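Local coordinates for protein putative cytosine/guanine deaminase (Unidentified, PDB 2PAJ) that hydrolytically deaminates 2-amino-4-hydroxypteridines such as isoxanthopterin to 2,4-dihydroxypteridines, releasing ammonium, as a zinc-dependent amidohydrolase, at residues Val222-Arg232 with Ala269-Leu277; Asp413-Tyr424 with Ser437-Ser448. All coordinates share one frame; numbering follows the deposited sequence.

Contact 1 (Val222-Arg232 with Ala269-Leu277); sequences VLYSISPREMR and AFCGEHDWL
Val222 lays its CG2 methyl on the indole of Trp276, 3.8 Å from the centroid of the six-membered ring and almost on the ring normal, a CH-pi contact over the face. Leu223 follows with CD2, which touches both Phe270 CD2 (3.8 Å) and Cys271 SG. After the loop turns through Ser227, whose capping box with Glu230 starts helix 228-240, Pro228 sets its CB at the edge of the Phe270 ring and against the imidazole of His274 at CE1. Its carbonyl O takes a hydrogen bond from His274 ND1 (3.2 Å), the donor standing well above the carbonyl plane. Met231 fills the middle: chi1 of 38° sets CG between the backbone N and the carbonyl carbon, and the bend at chi3 brings CE to His274 CB and the Phe270 ring. Its sulfur makes Met-aromatic contacts with Phe270 and Trp276, while Met231 O accepts a 2.9 Å bond from Trp276 NE1, in the indole plane, which, with Val222 over the face, helps to set the rotation of that ring. Last comes Arg232, whose guanidinium lies over one face of the His274 imidazole, the planes 44° apart, with Phe270 on the opposite face. Asp275, at positive phi, is the C' residue of the Schellman motif ending helix 267-273. The contact thus joins two outer helices of the amidohydrolase TIM barrel, with Trp276 reaching in to strands 244-248 and 281-284.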
loop_
_atom_site.group_PDB
_atom_site.type_symbol
_atom_site.label_atom_id
_atom_site.label_comp_id
_atom_site.label_asym_id
_atom_site.label_seq_id
_atom_site.Cartn_x
_atom_site.Cartn_y
_atom_site.Cartn_z
ATOM N N VAL A 222 -18.294 -0.137 -3.544
ATOM C CA VAL A 222 -19.012 -0.810 -4.610
ATOM C C VAL A 222 -20.510 -1.107 -4.390
ATOM O O VAL A 222 -21.291 -1.067 -5.341
ATOM C CB VAL A 222 -18.252 -2.105 -5.005
ATOM C CG1 VAL A 222 -18.781 -3.297 -4.228
ATOM C CG2 VAL A 222 -18.325 -2.313 -6.498
ATOM N N LEU A 223 -20.925 -1.400 -3.163
ATOM C CA LEU A 223 -22.341 -1.679 -2.934
ATOM C C LEU A 223 -23.153 -0.407 -2.708
ATOM O O LEU A 223 -24.331 -0.475 -2.372
ATOM C CB LEU A 223 -22.531 -2.607 -1.734
ATOM C CG LEU A 223 -21.804 -3.949 -1.761
ATOM C CD1 LEU A 223 -22.192 -4.755 -0.525
ATOM C CD2 LEU A 223 -22.158 -4.712 -3.031
ATOM N N TYR A 224 -22.520 0.751 -2.872
ATOM C CA TYR A 224 -23.206 2.026 -2.697
ATOM C C TYR A 224 -22.798 3.051 -3.750
ATOM O O TYR A 224 -23.642 3.718 -4.324
ATOM C CB TYR A 224 -22.958 2.589 -1.290
ATOM C CG TYR A 224 -23.568 1.750 -0.187
ATOM C CD1 TYR A 224 -22.761 0.988 0.670
ATOM C CD2 TYR A 224 -24.959 1.669 -0.034
ATOM C CE1 TYR A 224 -23.318 0.162 1.639
ATOM C CE2 TYR A 224 -25.527 0.848 0.935
ATOM C CZ TYR A 224 -24.698 0.094 1.766
ATOM O OH TYR A 224 -25.265 -0.736 2.713
ATOM N N SER A 225 -21.505 3.165 -4.020
ATOM C CA SER A 225 -21.017 4.138 -5.001
ATOM C C SER A 225 -21.598 3.927 -6.401
ATOM O O SER A 225 -21.705 4.869 -7.186
ATOM C CB SER A 225 -19.484 4.076 -5.092
ATOM O OG SER A 225 -18.875 4.427 -3.866
ATOM N N ILE A 226 -21.998 2.692 -6.685
ATOM C CA ILE A 226 -22.493 2.327 -8.001
ATOM C C ILE A 226 -23.685 1.351 -8.035
ATOM O O ILE A 226 -23.893 0.567 -7.109
ATOM C CB ILE A 226 -21.287 1.775 -8.799
ATOM C CG1 ILE A 226 -20.752 2.894 -9.681
ATOM C CG2 ILE A 226 -21.633 0.494 -9.536
ATOM C CD1 ILE A 226 -19.539 2.521 -10.484
ATOM N N SER A 227 -24.467 1.403 -9.111
ATOM C CA SER A 227 -25.619 0.517 -9.253
ATOM C C SER A 227 -25.144 -0.913 -9.526
ATOM O O SER A 227 -24.073 -1.111 -10.089
ATOM C CB SER A 227 -26.505 0.983 -10.407
ATOM O OG SER A 227 -25.857 0.774 -11.649
ATOM N N PRO A 228 -25.937 -1.930 -9.133
ATOM C CA PRO A 228 -25.473 -3.296 -9.398
ATOM C C PRO A 228 -25.325 -3.672 -10.875
ATOM O O PRO A 228 -24.526 -4.542 -11.228
ATOM C CB PRO A 228 -26.478 -4.165 -8.639
ATOM C CG PRO A 228 -27.671 -3.309 -8.493
ATOM C CD PRO A 228 -27.138 -1.934 -8.278
ATOM N N ARG A 229 -26.094 -3.017 -11.736
ATOM C CA ARG A 229 -26.016 -3.263 -13.178
ATOM C C ARG A 229 -24.675 -2.671 -13.605
ATOM O O ARG A 229 -23.979 -3.191 -14.481
ATOM C CB ARG A 229 -27.174 -2.542 -13.881
ATOM C CG ARG A 229 -27.045 -2.347 -15.388
ATOM C CD ARG A 229 -27.967 -1.189 -15.793
ATOM N NE ARG A 229 -28.103 -0.981 -17.237
ATOM C CZ ARG A 229 -28.943 -0.091 -17.781
ATOM N NH1 ARG A 229 -29.718 0.675 -17.004
ATOM N NH2 ARG A 229 -29.031 0.032 -19.106
ATOM N N GLU A 230 -24.329 -1.567 -12.959
ATOM C CA GLU A 230 -23.087 -0.890 -13.240
ATOM C C GLU A 230 -21.865 -1.658 -12.736
ATOM O O GLU A 230 -20.796 -1.567 -13.333
ATOM C CB GLU A 230 -23.114 0.516 -12.647
ATOM C CG GLU A 230 -23.698 1.538 -13.586
ATOM C CD GLU A 230 -23.804 2.913 -12.960
ATOM O OE1 GLU A 230 -23.906 3.911 -13.717
ATOM O OE2 GLU A 230 -23.802 2.995 -11.710
ATOM N N MET A 231 -21.993 -2.427 -11.654
ATOM C CA MET A 231 -20.803 -3.138 -11.211
ATOM C C MET A 231 -20.462 -4.281 -12.168
ATOM O O MET A 231 -19.297 -4.659 -12.302
ATOM C CB MET A 231 -20.886 -3.591 -9.727
ATOM C CG MET A 231 -22.208 -4.082 -9.161
ATOM S SD MET A 231 -22.220 -4.098 -7.302
ATOM C CE MET A 231 -21.827 -5.786 -6.946
ATOM N N ARG A 232 -21.463 -4.804 -12.872
ATOM C CA ARG A 232 -21.186 -5.863 -13.836
ATOM C C ARG A 232 -20.398 -5.263 -14.998
ATOM O O ARG A 232 -19.289 -5.718 -15.316
ATOM C CB ARG A 232 -22.467 -6.502 -14.368
ATOM C CG ARG A 232 -23.132 -7.457 -13.399
ATOM C CD ARG A 232 -23.984 -8.463 -14.141
ATOM N NE ARG A 232 -24.632 -9.438 -13.267
ATOM C CZ ARG A 232 -25.633 -9.159 -12.435
ATOM N NH1 ARG A 232 -26.103 -7.922 -12.365
ATOM N NH2 ARG A 232 -26.174 -10.114 -11.679
ATOM N N ALA A 269 -21.753 -12.693 -1.379
ATOM C CA ALA A 269 -22.540 -13.476 -2.324
ATOM C C ALA A 269 -23.130 -12.584 -3.433
ATOM O O ALA A 269 -23.265 -13.003 -4.584
ATOM C CB ALA A 269 -23.652 -14.217 -1.574
ATOM N N PHE A 270 -23.476 -11.355 -3.073
ATOM C CA PHE A 270 -24.026 -10.390 -4.018
ATOM C C PHE A 270 -22.908 -9.997 -4.985
ATOM O O PHE A 270 -23.087 -9.990 -6.202
ATOM C CB PHE A 270 -24.521 -9.155 -3.263
ATOM C CG PHE A 270 -25.283 -8.192 -4.111
ATOM C CD1 PHE A 270 -26.599 -8.455 -4.465
ATOM C CD2 PHE A 270 -24.682 -7.023 -4.571
ATOM C CE1 PHE A 270 -27.308 -7.568 -5.268
ATOM C CE2 PHE A 270 -25.379 -6.126 -5.377
ATOM C CZ PHE A 270 -26.696 -6.395 -5.729
ATOM N N CYS A 271 -21.745 -9.673 -4.432
ATOM C CA CYS A 271 -20.592 -9.308 -5.251
ATOM C C CYS A 271 -20.288 -10.406 -6.252
ATOM O O CYS A 271 -19.969 -10.136 -7.404
ATOM C CB CYS A 271 -19.368 -9.076 -4.374
ATOM S SG CYS A 271 -19.396 -7.513 -3.517
ATOM N N GLY A 272 -20.381 -11.649 -5.801
ATOM C CA GLY A 272 -20.122 -12.760 -6.689
ATOM C C GLY A 272 -21.081 -12.736 -7.861
ATOM O O GLY A 272 -20.667 -12.831 -9.009
ATOM N N GLU A 273 -22.367 -12.582 -7.562
ATOM C CA GLU A 273 -23.413 -12.558 -8.570
ATOM C C GLU A 273 -23.360 -11.394 -9.554
ATOM O O GLU A 273 -24.088 -11.379 -10.546
ATOM C CB GLU A 273 -24.774 -12.608 -7.878
ATOM C CG GLU A 273 -25.295 -14.030 -7.751
ATOM C CD GLU A 273 -26.511 -14.157 -6.861
ATOM O OE1 GLU A 273 -27.486 -13.393 -7.043
ATOM O OE2 GLU A 273 -26.493 -15.041 -5.982
ATOM N N HIS A 274 -22.477 -10.436 -9.290
ATOM C CA HIS A 274 -22.323 -9.275 -10.151
ATOM C C HIS A 274 -20.908 -9.109 -10.666
ATOM O O HIS A 274 -20.431 -7.988 -10.827
ATOM C CB HIS A 274 -22.759 -8.025 -9.405
ATOM C CG HIS A 274 -24.213 -8.031 -9.059
ATOM N ND1 HIS A 274 -25.136 -7.238 -9.708
ATOM C CD2 HIS A 274 -24.918 -8.797 -8.192
ATOM C CE1 HIS A 274 -26.345 -7.519 -9.258
ATOM N NE2 HIS A 274 -26.240 -8.462 -8.337
ATOM N N ASP A 275 -20.251 -10.239 -10.920
ATOM C CA ASP A 275 -18.891 -10.272 -11.450
ATOM C C ASP A 275 -17.844 -9.514 -10.630
ATOM O O ASP A 275 -16.913 -8.932 -11.195
ATOM C CB ASP A 275 -18.879 -9.737 -12.890
ATOM C CG ASP A 275 -19.774 -10.544 -13.832
ATOM O OD1 ASP A 275 -19.602 -11.785 -13.927
ATOM O OD2 ASP A 275 -20.652 -9.934 -14.482
ATOM N N TRP A 276 -17.978 -9.539 -9.303
ATOM C CA TRP A 276 -17.038 -8.830 -8.448
ATOM C C TRP A 276 -16.251 -9.672 -7.452
ATOM O O TRP A 276 -16.017 -9.260 -6.315
ATOM C CB TRP A 276 -17.733 -7.671 -7.721
ATOM C CG TRP A 276 -17.511 -6.392 -8.418
ATOM C CD1 TRP A 276 -18.159 -5.940 -9.541
ATOM C CD2 TRP A 276 -16.465 -5.446 -8.155
ATOM N NE1 TRP A 276 -17.575 -4.780 -9.998
ATOM C CE2 TRP A 276 -16.534 -4.451 -9.172
ATOM C CE3 TRP A 276 -15.472 -5.341 -7.166
ATOM C CZ2 TRP A 276 -15.642 -3.363 -9.225
ATOM C CZ3 TRP A 276 -14.592 -4.265 -7.219
ATOM C CH2 TRP A 276 -14.683 -3.287 -8.244
ATOM N N LEU A 277 -15.842 -10.856 -7.888
ATOM C CA LEU A 277 -15.017 -11.738 -7.075
ATOM C C LEU A 277 -13.984 -12.323 -8.027
ATOM O O LEU A 277 -14.065 -12.125 -9.236
ATOM C CB LEU A 277 -15.829 -12.876 -6.443
ATOM C CG LEU A 277 -16.903 -12.612 -5.378
ATOM C CD1 LEU A 277 -17.305 -13.939 -4.748
ATOM C CD2 LEU A 277 -16.394 -11.661 -4.316
HETATM O O HOH W 1 -18.462 -7.941 -15.728
#

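Contact 2 (Asp413-Tyr424 with Ser437-Ser448); sequences DIAVYRLDDPRY and SGGRPSVMALFS
Val416 and Ala445 face each other at the tight end of this contact, where strand 414-418 runs antiparallel to 445-448 with axes 4.7 Å apart. Val416 N gives a nearly straight bond to Ala445 O (2.7 Å), and Val416 O receives Ala445 N as well as a weaker bond from Met444 N. Two residues opposite one make a classic beta bulge, and the chain turns a corner at Met444. That side chain, bent at chi2 and chi3, brings CG to within 3.5 Å of Val416 CG1 and sends CE on to Arg418 NH2. On the other face of the strand pair, Tyr417 lies side by side with Pro441 and Val443, all three pointing the same way: Tyr417 CD2 is 3.5 Å from Pro441 CG, and Val443 CG1 reaches CE2 of the same ring from the other side of its plane. Beyond the bulge, Arg418 N binds Ser442 O at 2.7 Å. The pair belongs to the beta-structure flanking the barrel: strand 67-73 borders 414-418 across its other edge, where Tyr69 meets Tyr417 edge-to-face, and 451-455 borders 442-448. Packing gives way to water and charge toward Arg423 and Ser437. Here Arg423 NE donates to Ser437 O (3.0 Å) from above the carbonyl plane, and the guanidinium lies flat over Gly439 CA, where there is no side chain to stand in its way. Asp421 OD2 holds the same arginine twice, by an Asx-turn bond to its backbone N and a salt bridge to NH1. One water links Arg423 O with Ser437 OG; another accepts a hydrogen bond from Tyr424 OH and donates one to Gly438 O.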
loop_
_atom_site.group_PDB
_atom_site.type_symbol
_atom_site.label_atom_id
_atom_site.label_comp_id
_atom_site.label_asym_id
_atom_site.label_seq_id
_atom_site.Cartn_x
_atom_site.Cartn_y
_atom_site.Cartn_z
ATOM N N ASP A 413 13.610 -4.453 -4.151
ATOM C CA ASP A 413 12.906 -3.544 -3.246
ATOM C C ASP A 413 13.241 -4.066 -1.864
ATOM O O ASP A 413 12.604 -4.998 -1.363
ATOM C CB ASP A 413 11.405 -3.598 -3.489
ATOM C CG ASP A 413 11.051 -3.318 -4.927
ATOM O OD1 ASP A 413 11.532 -2.298 -5.475
ATOM O OD2 ASP A 413 10.293 -4.118 -5.511
ATOM N N ILE A 414 14.257 -3.457 -1.263
ATOM C CA ILE A 414 14.748 -3.892 0.029
ATOM C C ILE A 414 14.848 -2.791 1.065
ATOM O O ILE A 414 15.159 -1.646 0.753
ATOM C CB ILE A 414 16.149 -4.535 -0.122
ATOM C CG1 ILE A 414 16.101 -5.601 -1.209
ATOM C CG2 ILE A 414 16.601 -5.162 1.199
ATOM C CD1 ILE A 414 17.455 -6.168 -1.567
ATOM N N ALA A 415 14.586 -3.165 2.311
ATOM C CA ALA A 415 14.689 -2.250 3.431
ATOM C C ALA A 415 15.782 -2.761 4.376
ATOM O O ALA A 415 15.788 -3.924 4.773
ATOM C CB ALA A 415 13.365 -2.159 4.153
ATOM N N VAL A 416 16.723 -1.888 4.704
ATOM C CA VAL A 416 17.805 -2.226 5.606
ATOM C C VAL A 416 17.631 -1.331 6.818
ATOM O O VAL A 416 17.819 -0.117 6.728
ATOM C CB VAL A 416 19.159 -1.962 4.946
ATOM C CG1 VAL A 416 20.294 -2.250 5.921
ATOM C CG2 VAL A 416 19.279 -2.825 3.715
ATOM N N TYR A 417 17.260 -1.931 7.947
ATOM C CA TYR A 417 17.034 -1.172 9.179
ATOM C C TYR A 417 18.177 -1.198 10.196
ATOM O O TYR A 417 18.759 -2.248 10.473
ATOM C CB TYR A 417 15.769 -1.664 9.887
ATOM C CG TYR A 417 14.517 -1.693 9.045
ATOM C CD1 TYR A 417 14.022 -2.903 8.544
ATOM C CD2 TYR A 417 13.799 -0.523 8.779
ATOM C CE1 TYR A 417 12.842 -2.947 7.806
ATOM C CE2 TYR A 417 12.619 -0.559 8.042
ATOM C CZ TYR A 417 12.145 -1.773 7.560
ATOM O OH TYR A 417 10.976 -1.821 6.837
ATOM N N ARG A 418 18.497 -0.032 10.743
ATOM C CA ARG A 418 19.525 0.055 11.771
ATOM C C ARG A 418 18.765 0.162 13.099
ATOM O O ARG A 418 17.943 1.064 13.277
ATOM C CB ARG A 418 20.420 1.281 11.551
ATOM C CG ARG A 418 21.534 1.419 12.581
ATOM C CD ARG A 418 22.698 2.207 12.025
ATOM N NE ARG A 418 23.512 1.416 11.105
ATOM C CZ ARG A 418 24.195 1.944 10.095
ATOM N NH1 ARG A 418 24.146 3.256 9.883
ATOM N NH2 ARG A 418 24.933 1.178 9.307
ATOM N N LEU A 419 19.011 -0.778 14.012
ATOM C CA LEU A 419 18.331 -0.783 15.307
ATOM C C LEU A 419 19.171 -0.054 16.341
ATOM O O LEU A 419 19.509 -0.610 17.380
ATOM C CB LEU A 419 18.095 -2.217 15.772
ATOM C CG LEU A 419 17.470 -3.192 14.776
ATOM C CD1 LEU A 419 17.376 -4.557 15.419
ATOM C CD2 LEU A 419 16.093 -2.711 14.348
ATOM N N ASP A 420 19.493 1.198 16.056
ATOM C CA ASP A 420 20.314 2.010 16.941
ATOM C C ASP A 420 19.538 2.703 18.070
ATOM O O ASP A 420 20.119 3.438 18.873
ATOM C CB ASP A 420 21.049 3.037 16.089
ATOM C CG ASP A 420 20.108 3.804 15.185
ATOM O OD1 ASP A 420 19.341 4.655 15.694
ATOM O OD2 ASP A 420 20.122 3.544 13.963
ATOM N N ASP A 421 18.229 2.471 18.114
ATOM C CA ASP A 421 17.358 3.039 19.140
ATOM C C ASP A 421 17.331 2.051 20.301
ATOM O O ASP A 421 17.273 0.840 20.084
ATOM C CB ASP A 421 15.934 3.202 18.601
ATOM C CG ASP A 421 15.014 3.939 19.571
ATOM O OD1 ASP A 421 14.910 5.176 19.467
ATOM O OD2 ASP A 421 14.404 3.287 20.441
ATOM N N PRO A 422 17.373 2.551 21.546
ATOM C CA PRO A 422 17.351 1.691 22.729
ATOM C C PRO A 422 16.222 0.674 22.859
ATOM O O PRO A 422 16.353 -0.282 23.612
ATOM C CB PRO A 422 17.386 2.686 23.893
ATOM C CG PRO A 422 17.022 4.000 23.285
ATOM C CD PRO A 422 17.634 3.945 21.928
ATOM N N ARG A 423 15.121 0.857 22.141
ATOM C CA ARG A 423 14.025 -0.107 22.230
ATOM C C ARG A 423 14.466 -1.474 21.716
ATOM O O ARG A 423 13.876 -2.496 22.060
ATOM C CB ARG A 423 12.806 0.362 21.425
ATOM C CG ARG A 423 13.076 0.689 19.945
ATOM C CD ARG A 423 11.783 0.818 19.146
ATOM N NE ARG A 423 10.707 1.413 19.941
ATOM C CZ ARG A 423 10.525 2.714 20.138
ATOM N NH1 ARG A 423 11.334 3.605 19.595
ATOM N NH2 ARG A 423 9.545 3.122 20.915
ATOM N N TYR A 424 15.514 -1.482 20.900
ATOM C CA TYR A 424 16.028 -2.714 20.313
ATOM C C TYR A 424 17.130 -3.348 21.149
ATOM O O TYR A 424 17.446 -4.528 20.981
ATOM C CB TYR A 424 16.561 -2.443 18.912
ATOM C CG TYR A 424 15.575 -1.740 18.019
ATOM C CD1 TYR A 424 15.795 -0.420 17.610
ATOM C CD2 TYR A 424 14.415 -2.387 17.589
ATOM C CE1 TYR A 424 14.890 0.235 16.803
ATOM C CE2 TYR A 424 13.508 -1.748 16.783
ATOM C CZ TYR A 424 13.748 -0.437 16.391
ATOM O OH TYR A 424 12.835 0.201 15.592
ATOM N N SER A 437 8.982 -4.164 18.195
ATOM C CA SER A 437 9.457 -3.108 19.092
ATOM C C SER A 437 8.683 -1.799 19.142
ATOM O O SER A 437 8.911 -0.980 20.027
ATOM C CB SER A 437 10.915 -2.793 18.772
ATOM O OG SER A 437 11.703 -3.967 18.790
ATOM N N GLY A 438 7.776 -1.595 18.194
ATOM C CA GLY A 438 7.039 -0.349 18.158
ATOM C C GLY A 438 7.964 0.728 17.639
ATOM O O GLY A 438 8.988 0.422 17.046
ATOM N N GLY A 439 7.618 1.986 17.868
ATOM C CA GLY A 439 8.457 3.076 17.397
ATOM C C GLY A 439 8.604 3.121 15.889
ATOM O O GLY A 439 7.621 3.093 15.151
ATOM N N ARG A 440 9.839 3.199 15.424
ATOM C CA ARG A 440 10.114 3.251 13.998
ATOM C C ARG A 440 11.604 3.052 13.777
ATOM O O ARG A 440 12.405 3.925 14.110
ATOM C CB ARG A 440 9.701 4.609 13.421
ATOM C CG ARG A 440 10.099 4.793 11.960
ATOM C CD ARG A 440 9.972 6.227 11.457
ATOM N NE ARG A 440 10.854 6.377 10.309
ATOM C CZ ARG A 440 12.041 6.974 10.350
ATOM N NH1 ARG A 440 12.486 7.508 11.479
ATOM N NH2 ARG A 440 12.817 6.978 9.273
ATOM N N PRO A 441 12.003 1.903 13.213
ATOM C CA PRO A 441 13.432 1.700 12.996
ATOM C C PRO A 441 14.031 2.699 12.017
ATOM O O PRO A 441 13.332 3.318 11.222
ATOM C CB PRO A 441 13.513 0.251 12.517
ATOM C CG PRO A 441 12.213 0.038 11.863
ATOM C CD PRO A 441 11.235 0.732 12.768
ATOM N N SER A 442 15.340 2.853 12.116
ATOM C CA SER A 442 16.094 3.769 11.285
ATOM C C SER A 442 16.391 3.123 9.929
ATOM O O SER A 442 17.065 2.099 9.865
ATOM C CB SER A 442 17.393 4.130 12.025
ATOM O OG SER A 442 18.237 4.984 11.280
ATOM N N VAL A 443 15.869 3.704 8.848
ATOM C CA VAL A 443 16.126 3.169 7.509
ATOM C C VAL A 443 17.472 3.673 6.989
ATOM O O VAL A 443 17.576 4.766 6.423
ATOM C CB VAL A 443 15.017 3.554 6.485
ATOM C CG1 VAL A 443 13.833 2.616 6.611
ATOM C CG2 VAL A 443 14.579 4.969 6.717
ATOM N N MET A 444 18.509 2.870 7.196
ATOM C CA MET A 444 19.827 3.254 6.734
ATOM C C MET A 444 19.773 3.099 5.225
ATOM O O MET A 444 20.482 3.782 4.493
ATOM C CB MET A 444 20.911 2.346 7.359
ATOM C CG MET A 444 21.145 1.014 6.656
ATOM S SD MET A 444 22.529 1.071 5.480
ATOM C CE MET A 444 23.633 -0.158 6.214
ATOM N N ALA A 445 18.898 2.217 4.758
ATOM C CA ALA A 445 18.779 1.995 3.325
ATOM C C ALA A 445 17.447 1.414 2.851
ATOM O O ALA A 445 16.965 0.423 3.383
ATOM C CB ALA A 445 19.912 1.094 2.857
ATOM N N LEU A 446 16.866 2.051 1.838
ATOM C CA LEU A 446 15.623 1.594 1.224
ATOM C C LEU A 446 15.934 1.521 -0.268
ATOM O O LEU A 446 16.485 2.469 -0.834
ATOM C CB LEU A 446 14.480 2.591 1.451
ATOM C CG LEU A 446 13.011 2.117 1.368
ATOM C CD1 LEU A 446 12.209 3.095 0.538
ATOM C CD2 LEU A 446 12.912 0.715 0.792
ATOM N N PHE A 447 15.593 0.393 -0.890
ATOM C CA PHE A 447 15.814 0.184 -2.314
ATOM C C PHE A 447 14.520 -0.058 -3.054
ATOM O O PHE A 447 13.710 -0.885 -2.646
ATOM C CB PHE A 447 16.726 -1.010 -2.557
ATOM C CG PHE A 447 18.148 -0.750 -2.212
ATOM C CD1 PHE A 447 18.677 -1.175 -1.004
ATOM C CD2 PHE A 447 18.952 -0.046 -3.090
ATOM C CE1 PHE A 447 19.993 -0.899 -0.669
ATOM C CE2 PHE A 447 20.265 0.241 -2.777
ATOM C CZ PHE A 447 20.795 -0.189 -1.556
ATOM N N SER A 448 14.336 0.683 -4.143
ATOM C CA SER A 448 13.160 0.533 -4.974
ATOM C C SER A 448 13.660 0.335 -6.394
ATOM O O SER A 448 14.296 1.219 -6.989
ATOM C CB SER A 448 12.262 1.769 -4.900
ATOM O OG SER A 448 11.047 1.541 -5.599
HETATM O O HOH W 2 12.232 -4.507 21.329
HETATM O O HOH W 3 10.457 -1.129 15.526
#

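How the contacts relate
Contact 1 closes before contact 2 opens along the chain, and the two stand on opposite sides of its centre, 42 Å apart between centres and about 25 Å between nearest atoms. Both lie in the amidohydrolase region, yet they share no helix or strand. Contact 1 joins helices 228-240 and 267-273 outside the barrel, close to strand 244-248, which ends in the zinc ligand His248; the side chain of Val222 is about 13 Å from the metal. Contact 2 pairs strands 414-418 and 442-448 and meets the barrel through strand 67-73, which precedes the zinc ligands His76 and His78. Any influence of either on the zinc site is therefore probably indirect, through different barrel strands.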